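PDB 1QNR: endo-1,4-b-d-mannanase from Trichoderma reesei, which hydrolyses internal beta-1,4-mannosidic linkages in mannans, as an endo-acting glycoside hydrolase of family 5. Local coordinates for residues Y147-V152 with K192-N197; Q143-V148 with T185-Y190; S2-I7 with N157-F162. All blocks are in the same frame, centred on the assembly; numbering follows the deposited sequence. Where two conformers were deposited one is given.

Contact 1. Residues Y147-V152 with K192-N197; sequences YVQAVV and KSLDSN. With NAG (2-acetamido-2-deoxy-beta-D-glucopyranose), chain G.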
loop_
_atom_site.group_PDB
_atom_site.type_symbol
_atom_site.label_atom_id
_atom_site.label_comp_id
_atom_site.label_asym_id
_atom_site.label_seq_id
_atom_site.Cartn_x
_atom_site.Cartn_y
_atom_site.Cartn_z
ATOM N N TYR A 147 10.286 4.716 14.310
ATOM C CA TYR A 147 10.511 4.603 12.832
ATOM C C TYR A 147 9.475 5.363 12.044
ATOM O O TYR A 147 9.854 6.097 11.105
ATOM C CB TYR A 147 10.477 3.050 12.467
ATOM C CG TYR A 147 10.819 2.897 10.989
ATOM C CD1 TYR A 147 12.145 3.160 10.567
ATOM C CD2 TYR A 147 9.857 2.543 10.051
ATOM C CE1 TYR A 147 12.482 3.094 9.222
ATOM C CE2 TYR A 147 10.200 2.471 8.688
ATOM C CZ TYR A 147 11.471 2.802 8.303
ATOM O OH TYR A 147 11.822 2.759 6.920
ATOM N N VAL A 148 8.207 5.333 12.408
ATOM C CA VAL A 148 7.170 6.196 11.812
ATOM C C VAL A 148 7.636 7.655 11.858
ATOM O O VAL A 148 7.499 8.399 10.847
ATOM C CB VAL A 148 5.806 5.997 12.519
ATOM C CG1 VAL A 148 4.781 7.041 12.061
ATOM C CG2 VAL A 148 5.236 4.596 12.274
ATOM N N GLN A 149 8.057 8.122 13.063
ATOM C CA GLN A 149 8.508 9.547 13.062
ATOM C C GLN A 149 9.665 9.804 12.112
ATOM O O GLN A 149 9.689 10.929 11.487
ATOM C CB GLN A 149 8.847 9.944 14.536
ATOM C CG GLN A 149 9.133 11.443 14.677
ATOM C CD GLN A 149 10.489 11.975 14.346
ATOM O OE1 GLN A 149 11.531 11.297 14.308
ATOM N NE2 GLN A 149 10.596 13.297 14.098
ATOM N N ALA A 150 10.607 8.879 12.045
ATOM C CA ALA A 150 11.778 9.118 11.147
ATOM C C ALA A 150 11.361 9.178 9.690
ATOM O O ALA A 150 11.989 9.952 8.935
ATOM C CB ALA A 150 12.793 7.995 11.370
ATOM N N VAL A 151 10.324 8.406 9.267
ATOM C CA VAL A 151 9.925 8.496 7.856
ATOM C C VAL A 151 9.026 9.679 7.599
ATOM O O VAL A 151 9.295 10.534 6.702
ATOM C CB VAL A 151 9.182 7.188 7.446
ATOM C CG1 VAL A 151 8.595 7.292 6.000
ATOM C CG2 VAL A 151 10.164 5.977 7.510
ATOM N N VAL A 152 7.995 9.889 8.441
ATOM C CA VAL A 152 7.035 10.981 8.252
ATOM C C VAL A 152 7.741 12.337 8.288
ATOM O O VAL A 152 7.429 13.220 7.440
ATOM C CB VAL A 152 5.868 10.966 9.244
ATOM C CG1 VAL A 152 5.022 12.225 9.134
ATOM C CG2 VAL A 152 4.984 9.726 9.035
ATOM N N LYS A 192 -1.220 11.717 12.514
ATOM C CA LYS A 192 -1.836 13.052 12.332
ATOM C C LYS A 192 -1.171 14.111 13.211
ATOM O O LYS A 192 -1.128 15.326 12.840
ATOM C CB LYS A 192 -3.356 13.013 12.567
ATOM C CG LYS A 192 -4.101 12.163 11.507
ATOM C CD LYS A 192 -4.156 12.854 10.148
ATOM C CE LYS A 192 -5.280 12.234 9.288
ATOM N NZ LYS A 192 -5.362 12.798 7.904
ATOM N N SER A 193 -0.607 13.712 14.367
ATOM C CA SER A 193 0.096 14.678 15.256
ATOM C C SER A 193 1.448 15.090 14.707
ATOM O O SER A 193 2.024 16.117 15.145
ATOM C CB SER A 193 0.304 14.057 16.673
ATOM O OG SER A 193 1.428 13.160 16.805
ATOM N N LEU A 194 2.007 14.273 13.757
ATOM C CA LEU A 194 3.270 14.590 13.131
ATOM C C LEU A 194 3.107 15.323 11.797
ATOM O O LEU A 194 4.107 15.921 11.297
ATOM C CB LEU A 194 4.036 13.274 12.751
ATOM C CG LEU A 194 4.372 12.390 13.969
ATOM C CD1 LEU A 194 5.046 11.098 13.472
ATOM C CD2 LEU A 194 5.393 13.128 14.879
ATOM N N ASP A 195 1.932 15.267 11.173
ATOM C CA ASP A 195 1.726 15.759 9.802
ATOM C C ASP A 195 0.218 16.028 9.573
ATOM O O ASP A 195 -0.595 15.062 9.578
ATOM C CB ASP A 195 2.259 14.721 8.793
ATOM C CG ASP A 195 1.975 14.980 7.321
ATOM O OD1 ASP A 195 1.225 15.891 6.929
ATOM O OD2 ASP A 195 2.652 14.259 6.483
ATOM N N SER A 196 -0.188 17.313 9.520
ATOM C CA SER A 196 -1.610 17.613 9.256
ATOM C C SER A 196 -1.952 17.853 7.782
ATOM O O SER A 196 -3.077 18.218 7.372
ATOM C CB SER A 196 -2.045 18.866 10.038
ATOM O OG SER A 196 -1.281 20.028 9.664
ATOM N N ASN A 197 -0.952 17.662 6.866
ATOM C CA ASN A 197 -1.146 17.890 5.477
ATOM C C ASN A 197 -1.681 16.678 4.712
ATOM O O ASN A 197 -2.315 16.853 3.680
ATOM C CB ASN A 197 0.196 18.284 4.791
ATOM C CG ASN A 197 0.816 19.533 5.388
ATOM O OD1 ASN A 197 0.117 20.517 5.626
ATOM N ND2 ASN A 197 2.145 19.426 5.694
HETATM C C1 NAG G . 4.885 21.922 7.347
HETATM C C2 NAG G . 4.832 23.441 7.430
HETATM C C3 NAG G . 4.321 23.716 8.844
HETATM C C4 NAG G . 2.967 23.012 9.096
HETATM C C5 NAG G . 3.105 21.478 8.874
HETATM C C6 NAG G . 1.772 20.746 9.005
HETATM C C7 NAG G . 6.493 24.977 6.461
HETATM C C8 NAG G . 7.903 25.466 6.546
HETATM N N2 NAG G . 6.244 23.901 7.270
HETATM O O3 NAG G . 4.139 25.145 8.954
HETATM O O4 NAG G . 2.592 23.216 10.506
HETATM O O5 NAG G . 3.578 21.310 7.525
HETATM O O6 NAG G . 2.044 19.293 9.022
HETATM O O7 NAG G . 5.616 25.490 5.837
#
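Leu-194 and Val-152 face each other between two helices, and their CA atoms are 7.1 Å apart. Leu-194 belongs to segment 192-197. Its CG lies anti to the carbonyl carbon (chi1 -61°), and its two methyls reach the flank of helix 138-155. The side chains of Leu-194 and Gln-149 cross at about a right angle. CD1 of Leu-194 comes down on the backbone at Gln-149 CA, 3.8 Å away. CD2 meets the aliphatic CG of Gln-149 at 4.1 Å.

Val-152 uses one branch for both of its neighbours. Its CG1 lies 3.9 Å from Leu-194 CB and 3.7 Å from Asp-195 CB. Asp-195 thus offers its methylene to the valine, while its carboxylate bonds elsewhere. OD1 accepts a hydrogen bond from the backbone N of Asn-197 at 2.8 Å, which closes an Asx turn. OD2 is bonded to His-198 ND1 and Trp-164 NE1, so the buried acid is well supplied with donors.

The same turn grips the NAG attached to Asn-157. Ser-196 N donates to NAG O6 at 3.0 Å, and Asn-197 ND2 donates to NAG O5 at 3.0 Å.

The contact joins two consecutive outer helices of the TIM barrel. Trp-164 of strand 161-165, the strand between them in the chain, touches Val-152 from the barrel side, and Val-191 of helix 178-194 packs on Val-148.

Contact 2. Residues Q143-V148 with T185-Y190; sequences QYRKYV and TSVSQY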
loop_
_atom_site.group_PDB
_atom_site.type_symbol
_atom_site.label_atom_id
_atom_site.label_comp_id
_atom_site.label_asym_id
_atom_site.label_seq_id
_atom_site.Cartn_x
_atom_site.Cartn_y
_atom_site.Cartn_z
ATOM N N GLN A 143 9.584 1.288 19.379
ATOM C CA GLN A 143 10.472 1.368 18.213
ATOM C C GLN A 143 9.717 1.579 16.911
ATOM O O GLN A 143 10.181 2.436 16.096
ATOM C CB GLN A 143 11.414 0.133 18.142
ATOM C CG GLN A 143 12.493 0.287 17.085
ATOM C CD GLN A 143 13.456 1.432 17.302
ATOM O OE1 GLN A 143 13.788 1.774 18.459
ATOM N NE2 GLN A 143 13.976 2.085 16.248
ATOM N N TYR A 144 8.587 0.929 16.680
ATOM C CA TYR A 144 7.753 1.177 15.473
ATOM C C TYR A 144 7.400 2.662 15.396
ATOM O O TYR A 144 7.477 3.271 14.284
ATOM C CB TYR A 144 6.505 0.288 15.496
ATOM C CG TYR A 144 5.428 0.617 14.476
ATOM C CD1 TYR A 144 5.561 0.285 13.105
ATOM C CD2 TYR A 144 4.223 1.199 14.896
ATOM C CE1 TYR A 144 4.552 0.617 12.193
ATOM C CE2 TYR A 144 3.188 1.490 13.988
ATOM C CZ TYR A 144 3.388 1.223 12.628
ATOM O OH TYR A 144 2.316 1.551 11.784
ATOM N N ARG A 145 6.960 3.265 16.523
ATOM C CA ARG A 145 6.605 4.701 16.444
ATOM C C ARG A 145 7.842 5.591 16.230
ATOM O O ARG A 145 7.732 6.643 15.539
ATOM C CB ARG A 145 5.833 5.181 17.716
ATOM C CG ARG A 145 4.509 4.402 17.877
ATOM C CD ARG A 145 3.807 4.966 19.148
ATOM N NE ARG A 145 2.411 4.638 19.061
ATOM C CZ ARG A 145 1.333 5.306 19.391
ATOM N NH1 ARG A 145 0.216 4.593 19.177
ATOM N NH2 ARG A 145 1.358 6.582 19.894
ATOM N N LYS A 146 9.015 5.195 16.730
ATOM C CA LYS A 146 10.236 5.977 16.434
ATOM C C LYS A 146 10.531 5.881 14.934
ATOM O O LYS A 146 10.934 6.894 14.313
ATOM C CB LYS A 146 11.444 5.428 17.221
ATOM C CG LYS A 146 11.508 5.789 18.690
ATOM C CD LYS A 146 12.846 5.295 19.300
ATOM C CE LYS A 146 14.021 6.071 18.788
ATOM N NZ LYS A 146 15.206 6.050 19.714
ATOM N N TYR A 147 10.286 4.716 14.310
ATOM C CA TYR A 147 10.511 4.603 12.832
ATOM C C TYR A 147 9.475 5.363 12.044
ATOM O O TYR A 147 9.854 6.097 11.105
ATOM C CB TYR A 147 10.477 3.050 12.467
ATOM C CG TYR A 147 10.819 2.897 10.989
ATOM C CD1 TYR A 147 12.145 3.160 10.567
ATOM C CD2 TYR A 147 9.857 2.543 10.051
ATOM C CE1 TYR A 147 12.482 3.094 9.222
ATOM C CE2 TYR A 147 10.200 2.471 8.688
ATOM C CZ TYR A 147 11.471 2.802 8.303
ATOM O OH TYR A 147 11.822 2.759 6.920
ATOM N N VAL A 148 8.207 5.333 12.408
ATOM C CA VAL A 148 7.170 6.196 11.812
ATOM C C VAL A 148 7.636 7.655 11.858
ATOM O O VAL A 148 7.499 8.399 10.847
ATOM C CB VAL A 148 5.806 5.997 12.519
ATOM C CG1 VAL A 148 4.781 7.041 12.061
ATOM C CG2 VAL A 148 5.236 4.596 12.274
ATOM N N THR A 185 -6.471 3.032 15.745
ATOM C CA THR A 185 -6.938 4.326 16.250
ATOM C C THR A 185 -5.764 5.086 16.845
ATOM O O THR A 185 -5.538 6.319 16.491
ATOM C CB THR A 185 -8.051 4.067 17.323
ATOM O OG1 THR A 185 -9.181 3.474 16.716
ATOM C CG2 THR A 185 -8.491 5.377 18.003
ATOM N N SER A 186 -4.991 4.506 17.748
ATOM C CA SER A 186 -3.866 5.197 18.381
ATOM C C SER A 186 -2.752 5.570 17.405
ATOM O O SER A 186 -2.220 6.729 17.444
ATOM C CB SER A 186 -3.272 4.297 19.496
ATOM O OG SER A 186 -2.287 5.074 20.171
ATOM N N VAL A 187 -2.373 4.629 16.486
ATOM C CA VAL A 187 -1.250 4.966 15.592
ATOM C C VAL A 187 -1.693 6.020 14.586
ATOM O O VAL A 187 -0.874 6.934 14.290
ATOM C CB VAL A 187 -0.714 3.708 14.872
ATOM C CG1 VAL A 187 0.354 4.030 13.819
ATOM C CG2 VAL A 187 -0.131 2.686 15.875
ATOM N N SER A 188 -2.901 5.970 14.041
ATOM C CA SER A 188 -3.298 7.032 13.046
ATOM C C SER A 188 -3.386 8.379 13.750
ATOM O O SER A 188 -3.077 9.383 13.127
ATOM C CB SER A 188 -4.584 6.665 12.308
ATOM O OG SER A 188 -5.735 6.453 13.204
ATOM N N GLN A 189 -3.887 8.458 14.999
ATOM C CA GLN A 189 -3.805 9.730 15.749
ATOM C C GLN A 189 -2.375 10.200 15.882
ATOM O O GLN A 189 -2.094 11.437 15.707
ATOM C CB GLN A 189 -4.428 9.593 17.180
ATOM C CG GLN A 189 -5.932 9.483 17.210
ATOM C CD GLN A 189 -6.459 9.174 18.624
ATOM O OE1 GLN A 189 -5.710 9.284 19.618
ATOM N NE2 GLN A 189 -7.724 8.846 18.686
ATOM N N TYR A 190 -1.398 9.315 16.132
ATOM C CA TYR A 190 0.021 9.729 16.209
ATOM C C TYR A 190 0.512 10.262 14.888
ATOM O O TYR A 190 1.199 11.324 14.831
ATOM C CB TYR A 190 0.858 8.515 16.682
ATOM C CG TYR A 190 2.351 8.786 16.763
ATOM C CD1 TYR A 190 2.803 9.809 17.615
ATOM C CD2 TYR A 190 3.333 8.119 16.036
ATOM C CE1 TYR A 190 4.156 10.186 17.732
ATOM C CE2 TYR A 190 4.693 8.396 16.160
ATOM C CZ TYR A 190 5.058 9.460 16.975
ATOM O OH TYR A 190 6.430 9.786 17.050
HETATM O O HOH W 1 -1.324 8.073 19.764
#
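Two neighbouring helices of the TIM-barrel shell, 138-155 and 178-194, pack side by side here. Over segments 143-148 and 185-190 they run in the same general direction, 30° apart, with axes 11.5 Å apart at closest approach. Side chains bridge this spacing.

Arg-145 spans the gap in the conformer given here, one of two deposited. Its chain is extended from CG to NE, and chi2 of -179° sets CD anti to CA. NH1 donates to Ser-186 OG at 2.7 Å, with the hydroxyl oxygen close to the guanidinium plane. NH2 donates to a water that in turn donates to the backbone O of Ser-186, 2.8 Å away. In this conformer two nitrogens of one guanidinium thus reach one serine, directly and through water.

Tyr-190 comes back the other way. Its CB lies over one face of the guanidinium, 3.8 Å from Arg-145 NH2, and the ring and guanidinium planes are 19° apart. Its CE2 meets Arg-145 CB at 3.7 Å. Arg-145 O lies at the ring edge.

Deeper in, Tyr-144 and Val-187 meet tip to tip. Val-187 CG1 sits at the ring edge, 3.8 Å from Tyr-144 CE2. The hydroxyl of Tyr-144 is bonded to Leu-166 O, and Trp-134 meets its ring edge-to-face.

Two helices in the same general direction, with strand 161-165 between them in the chain, are what successive beta-alpha units of a (beta/alpha)8 barrel give.

Contact 3. Residues S2-I7 with N157-F162; sequences SSFVTI and NSTAIF. With NAG (2-acetamido-2-deoxy-beta-D-glucopyranose), chain G.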
loop_
_atom_site.group_PDB
_atom_site.type_symbol
_atom_site.label_atom_id
_atom_site.label_comp_id
_atom_site.label_asym_id
_atom_site.label_seq_id
_atom_site.Cartn_x
_atom_site.Cartn_y
_atom_site.Cartn_z
ATOM N N SER A 2 0.853 21.357 -8.448
ATOM C CA SER A 2 1.248 20.390 -7.430
ATOM C C SER A 2 0.706 20.857 -6.073
ATOM O O SER A 2 1.088 21.967 -5.643
ATOM C CB SER A 2 2.766 20.220 -7.322
ATOM O OG SER A 2 3.042 19.073 -6.507
ATOM N N SER A 3 -0.237 20.111 -5.483
ATOM C CA SER A 3 -0.827 20.563 -4.189
ATOM C C SER A 3 -0.923 19.370 -3.240
ATOM O O SER A 3 -0.681 18.298 -3.814
ATOM C CB SER A 3 -2.236 21.151 -4.389
ATOM O OG SER A 3 -3.018 20.308 -5.203
ATOM N N PHE A 4 -1.422 19.484 -1.987
ATOM C CA PHE A 4 -1.498 18.228 -1.212
ATOM C C PHE A 4 -2.731 17.443 -1.698
ATOM O O PHE A 4 -3.800 18.041 -2.055
ATOM C CB PHE A 4 -1.662 18.501 0.311
ATOM C CG PHE A 4 -0.467 19.099 0.988
ATOM C CD1 PHE A 4 0.760 18.447 1.020
ATOM C CD2 PHE A 4 -0.519 20.425 1.482
ATOM C CE1 PHE A 4 1.868 19.045 1.602
ATOM C CE2 PHE A 4 0.593 20.985 2.123
ATOM C CZ PHE A 4 1.777 20.311 2.208
ATOM N N VAL A 5 -2.673 16.105 -1.697
ATOM C CA VAL A 5 -3.815 15.262 -2.080
ATOM C C VAL A 5 -4.853 15.274 -0.935
ATOM O O VAL A 5 -4.576 15.089 0.243
ATOM C CB VAL A 5 -3.395 13.787 -2.366
ATOM C CG1 VAL A 5 -4.657 12.926 -2.643
ATOM C CG2 VAL A 5 -2.410 13.679 -3.520
ATOM N N THR A 6 -6.115 15.618 -1.337
ATOM C CA THR A 6 -7.249 15.732 -0.397
ATOM C C THR A 6 -8.426 14.933 -0.925
ATOM O O THR A 6 -8.401 14.353 -2.021
ATOM C CB THR A 6 -7.666 17.229 -0.191
ATOM O OG1 THR A 6 -8.115 17.720 -1.487
ATOM C CG2 THR A 6 -6.525 18.028 0.424
ATOM N N ILE A 7 -9.500 14.867 -0.106
ATOM C CA ILE A 7 -10.781 14.271 -0.513
ATOM C C ILE A 7 -11.843 15.379 -0.749
ATOM O O ILE A 7 -12.014 16.183 0.162
ATOM C CB ILE A 7 -11.189 13.209 0.544
ATOM C CG1 ILE A 7 -10.226 11.979 0.399
ATOM C CG2 ILE A 7 -12.620 12.694 0.322
ATOM C CD1 ILE A 7 -10.314 10.995 1.553
ATOM N N ASN A 157 6.108 17.793 4.430
ATOM C CA ASN A 157 5.680 18.941 3.672
ATOM C C ASN A 157 5.836 18.796 2.153
ATOM O O ASN A 157 5.663 19.770 1.363
ATOM C CB ASN A 157 6.432 20.223 4.109
ATOM C CG ASN A 157 6.243 20.470 5.581
ATOM O OD1 ASN A 157 6.798 19.881 6.545
ATOM N ND2 ASN A 157 5.343 21.453 5.873
ATOM N N SER A 158 6.084 17.558 1.722
ATOM C CA SER A 158 6.150 17.263 0.290
ATOM C C SER A 158 4.752 17.056 -0.304
ATOM O O SER A 158 3.941 16.275 0.273
ATOM C CB SER A 158 7.001 15.955 0.041
ATOM O OG SER A 158 6.877 15.626 -1.405
ATOM N N THR A 159 4.431 17.592 -1.482
ATOM C CA THR A 159 3.145 17.347 -2.119
ATOM C C THR A 159 3.121 15.999 -2.896
ATOM O O THR A 159 2.040 15.638 -3.356
ATOM C CB THR A 159 2.746 18.490 -3.073
ATOM O OG1 THR A 159 3.784 18.679 -4.011
ATOM C CG2 THR A 159 2.540 19.813 -2.295
ATOM N N ALA A 160 4.210 15.236 -2.877
ATOM C CA ALA A 160 4.171 13.925 -3.569
ATOM C C ALA A 160 3.626 12.813 -2.724
ATOM O O ALA A 160 3.521 11.712 -3.281
ATOM C CB ALA A 160 5.609 13.601 -4.052
ATOM N N ILE A 161 3.306 12.957 -1.453
ATOM C CA ILE A 161 2.695 11.870 -0.665
ATOM C C ILE A 161 1.199 11.814 -0.832
ATOM O O ILE A 161 0.478 12.803 -0.540
ATOM C CB ILE A 161 3.078 12.015 0.810
ATOM C CG1 ILE A 161 4.601 12.205 1.004
ATOM C CG2 ILE A 161 2.536 10.820 1.638
ATOM C CD1 ILE A 161 5.457 11.038 0.476
ATOM N N PHE A 162 0.693 10.702 -1.381
ATOM C CA PHE A 162 -0.765 10.463 -1.492
ATOM C C PHE A 162 -1.362 10.189 -0.108
ATOM O O PHE A 162 -2.323 10.830 0.358
ATOM C CB PHE A 162 -1.113 9.277 -2.420
ATOM C CG PHE A 162 -2.579 9.109 -2.758
ATOM C CD1 PHE A 162 -3.422 8.417 -1.875
ATOM C CD2 PHE A 162 -3.148 9.619 -3.923
ATOM C CE1 PHE A 162 -4.773 8.172 -2.153
ATOM C CE2 PHE A 162 -4.470 9.391 -4.257
ATOM C CZ PHE A 162 -5.312 8.714 -3.336
HETATM C C1 NAG G . 4.885 21.922 7.347
HETATM C C2 NAG G . 4.832 23.441 7.430
HETATM C C3 NAG G . 4.321 23.716 8.844
HETATM C C4 NAG G . 2.967 23.012 9.096
HETATM C C5 NAG G . 3.105 21.478 8.874
HETATM C C6 NAG G . 1.772 20.746 9.005
HETATM C C7 NAG G . 6.493 24.977 6.461
HETATM C C8 NAG G . 7.903 25.466 6.546
HETATM N N2 NAG G . 6.244 23.901 7.270
HETATM O O3 NAG G . 4.139 25.145 8.954
HETATM O O4 NAG G . 2.592 23.216 10.506
HETATM O O5 NAG G . 3.578 21.310 7.525
HETATM O O6 NAG G . 2.044 19.293 9.022
HETATM O O7 NAG G . 5.616 25.490 5.837
HETATM O O HOH W 2 -2.383 13.527 1.286
HETATM O O HOH W 3 0.247 15.405 -1.144
#
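Phe-4 and Thr-159 meet where the N-terminal arm crosses the entry to strand 161-165 of the TIM barrel. Thr-159 lies in a type I beta turn from Ser-158 to Ile-161. Its OG1 stands between the backbone N and the carbonyl carbon (chi1 55°), and there it shares a hydrogen bond of 2.6 Å with Ser-2 OG. Its CG2 takes the other branch, anti to the carbonyl carbon. This methyl makes a CH-pi contact over one face of the Phe-4 ring, 4.3 Å from the centroid and offset toward the rim. Ser-158 O lies at the edge of that ring, 3.7 Å from CE1. The ring also meets His-198 edge-to-face.

Val-5 sets CG1 anti to its backbone N (chi1 175°). This methyl lies over a face of the Phe-162 ring, 4.1 Å from its centroid. Phe-12 and Phe-21 also meet the ring of Phe-162.

Ser-158 OG accepts from Ala-160 N in an ST turn and bonds Glu-100. Asn-157 ND2 carries the N-linked NAG. A water between the two backbones accepts from Val-5 N at 3.1 Å and donates to Thr-159 O at 2.9 Å and Ile-161 O at 2.7 Å.

Contacts 1 and 2 join the same two helices, 138-155 and 178-194, at successive levels. They share Val-148 and touch where Gln-149 CB meets Tyr-190 OH. Contact 1 is the more buried and is apolar between its segments. Contact 2 is partly buried and adds a direct and a water-borne polar link on its outer side. Contact 3 is also partly buried, but it ties the N-terminal arm to the start of strand 161-165, which lies between the two helices in the chain. It relies on methyl-on-ring packing, a hydroxyl pair and waters. Contacts 1 and 3 meet at Asn-197 and Phe-4, beside the NAG carried by Asn-157. Contacts 2 and 3 do not touch.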